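Triacylglycerol lipase (Yarrowia lipolytica, PDB 3O0D) probably hydrolyses the ester bonds of triacylglycerols, as a secreted, glycosylated lipase of the alpha/beta-hydrolase fold. Local coordinates at residues S78-L83 with Q155-G160. Residues are numbered along the deposited sequence; the frame is centred on the assembly and turned at random. Where two conformers were deposited one is given.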
loop_
_atom_site.group_PDB
_atom_site.type_symbol
_atom_site.label_atom_id
_atom_site.label_comp_id
_atom_site.label_asym_id
_atom_site.label_seq_id
_atom_site.Cartn_x
_atom_site.Cartn_y
_atom_site.Cartn_z
ATOM N N SER A 78 -0.204 13.590 15.424
ATOM C CA SER A 78 -1.248 13.580 14.402
ATOM C C SER A 78 -2.513 12.839 14.873
ATOM O O SER A 78 -3.535 12.899 14.130
ATOM C CB SER A 78 -0.710 12.931 13.078
ATOM O OG SER A 78 -0.486 11.547 13.367
ATOM N N LYS A 79 -2.444 12.247 16.059
ATOM C CA LYS A 79 -3.565 11.390 16.596
ATOM C C LYS A 79 -3.947 10.264 15.658
ATOM O O LYS A 79 -5.101 10.127 15.181
ATOM C CB LYS A 79 -4.817 12.292 16.857
ATOM C CG LYS A 79 -4.690 13.174 18.143
ATOM C CD LYS A 79 -3.609 14.149 17.954
ATOM C CE LYS A 79 -3.375 15.232 19.117
ATOM N NZ LYS A 79 -2.509 16.356 18.587
ATOM N N GLN A 80 -2.928 9.456 15.303
ATOM C CA GLN A 80 -3.127 8.363 14.372
ATOM C C GLN A 80 -2.393 7.137 14.959
ATOM O O GLN A 80 -1.451 7.265 15.747
ATOM C CB GLN A 80 -2.497 8.634 12.992
ATOM C CG GLN A 80 -3.316 9.764 12.270
ATOM C CD GLN A 80 -2.635 10.144 10.986
ATOM O OE1 GLN A 80 -1.495 10.587 10.989
ATOM N NE2 GLN A 80 -3.273 9.833 9.862
ATOM N N ILE A 81 -2.891 5.999 14.497
ATOM C CA ILE A 81 -2.212 4.687 14.753
ATOM C C ILE A 81 -1.740 4.261 13.348
ATOM O O ILE A 81 -2.522 4.224 12.390
ATOM C CB ILE A 81 -3.266 3.667 15.251
ATOM C CG1 ILE A 81 -3.748 4.119 16.642
ATOM C CG2 ILE A 81 -2.548 2.239 15.344
ATOM C CD1 ILE A 81 -5.119 3.383 17.126
ATOM N N TYR A 82 -0.460 3.904 13.279
ATOM C CA TYR A 82 0.113 3.479 11.966
ATOM C C TYR A 82 0.372 1.967 11.954
ATOM O O TYR A 82 0.956 1.514 12.897
ATOM C CB TYR A 82 1.468 4.108 11.812
ATOM C CG TYR A 82 1.489 5.611 11.740
ATOM C CD1 TYR A 82 0.489 6.290 11.082
ATOM C CD2 TYR A 82 2.553 6.277 12.264
ATOM C CE1 TYR A 82 0.536 7.730 11.021
ATOM C CE2 TYR A 82 2.607 7.748 12.241
ATOM C CZ TYR A 82 1.586 8.379 11.570
ATOM O OH TYR A 82 1.567 9.756 11.497
ATOM N N LEU A 83 -0.132 1.284 10.935
ATOM C CA LEU A 83 0.312 -0.088 10.689
ATOM C C LEU A 83 1.091 -0.017 9.321
ATOM O O LEU A 83 0.548 0.412 8.344
ATOM C CB LEU A 83 -0.908 -0.974 10.510
ATOM C CG LEU A 83 -0.498 -2.430 10.099
ATOM C CD1 LEU A 83 0.463 -3.046 11.104
ATOM C CD2 LEU A 83 -1.808 -3.239 10.026
ATOM N N GLN A 155 -7.152 8.088 14.346
ATOM C CA GLN A 155 -7.453 7.596 12.985
ATOM C C GLN A 155 -6.432 6.469 12.738
ATOM O O GLN A 155 -5.236 6.648 13.027
ATOM C CB GLN A 155 -7.163 8.673 11.914
ATOM C CG GLN A 155 -7.423 8.183 10.499
ATOM C CD GLN A 155 -7.099 9.200 9.412
ATOM O OE1 GLN A 155 -6.022 9.824 9.419
ATOM N NE2 GLN A 155 -8.021 9.370 8.480
ATOM N N ILE A 156 -6.884 5.354 12.174
ATOM C CA ILE A 156 -6.012 4.225 11.793
ATOM C C ILE A 156 -5.547 4.469 10.372
ATOM O O ILE A 156 -6.365 4.744 9.497
ATOM C CB ILE A 156 -6.858 2.942 11.820
ATOM C CG1 ILE A 156 -7.368 2.675 13.239
ATOM C CG2 ILE A 156 -6.072 1.718 11.248
ATOM C CD1 ILE A 156 -8.642 1.787 13.271
ATOM N N ALA A 157 -4.231 4.352 10.142
ATOM C CA ALA A 157 -3.667 4.510 8.794
ATOM C C ALA A 157 -2.783 3.289 8.484
ATOM O O ALA A 157 -1.913 2.961 9.332
ATOM C CB ALA A 157 -2.758 5.781 8.720
ATOM N N VAL A 158 -3.051 2.672 7.324
ATOM C CA VAL A 158 -2.294 1.452 6.932
ATOM C C VAL A 158 -1.509 1.833 5.692
ATOM O O VAL A 158 -2.100 2.358 4.754
ATOM C CB VAL A 158 -3.198 0.303 6.629
ATOM C CG1 VAL A 158 -2.341 -1.001 6.585
ATOM C CG2 VAL A 158 -4.186 0.208 7.812
ATOM N N THR A 159 -0.212 1.560 5.722
ATOM C CA THR A 159 0.620 1.881 4.525
ATOM C C THR A 159 1.663 0.802 4.277
ATOM O O THR A 159 2.022 0.053 5.140
ATOM C CB THR A 159 1.225 3.333 4.618
ATOM O OG1 THR A 159 1.829 3.689 3.345
ATOM C CG2 THR A 159 2.248 3.396 5.648
ATOM N N GLY A 160 2.098 0.730 3.038
ATOM C CA GLY A 160 3.228 -0.222 2.771
ATOM C C GLY A 160 3.647 -0.017 1.332
ATOM O O GLY A 160 2.872 0.396 0.459
#
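Gln155 sends CG anti to its backbone N (chi1 178°), Gln80 turns CG anti to the carbonyl carbon (chi1 -70°), and both chains then run extended, so two amides end side by side on one face of the central sheet of this alpha/beta-hydrolase. Gln80 NE2 donates to Gln155 OE1 at 2.8 Å, meeting it in the carbonyl plane, with the two amide planes 33° apart. The amide of Gln80 is held from several directions: its NE2 also reaches Tyr21 OH, while its OE1 takes Lys20 NZ and, at 2.8 Å on an in-plane lone pair, Ser78 OG. This should fix the flip of the amide and tie the strand to helix 12-27.

The backbones of 80-87 and 155-161 are parallel neighbours, Ile81 level with Ile156. Residues 81 and 83 each give N-H and C=O to the other strand: Ile81 N binds Gln155 O at 2.8 Å, and Ala157 N binds Ile81 O almost along the C=O axis. Leu83 repeats the pattern with Ala157 O and Thr159 N, and Gln155 N to Lys79 O (3.0 Å) starts the series. Strand 155-161 leads toward a probable nucleophile elbow, whose GxSxG pattern begins at Gly160.

On the face of Ile81, Ile156, Leu83 and Val158, helices 127-150 and 163-177 pack, and Leu83 CD2 lies 4.1 Å from Val158 CG1. On the other face Tyr82, its OH bonded to Asp75, meets the methyl of Ala157 with its ring edge, CD1 standing 4.0 Å from CB.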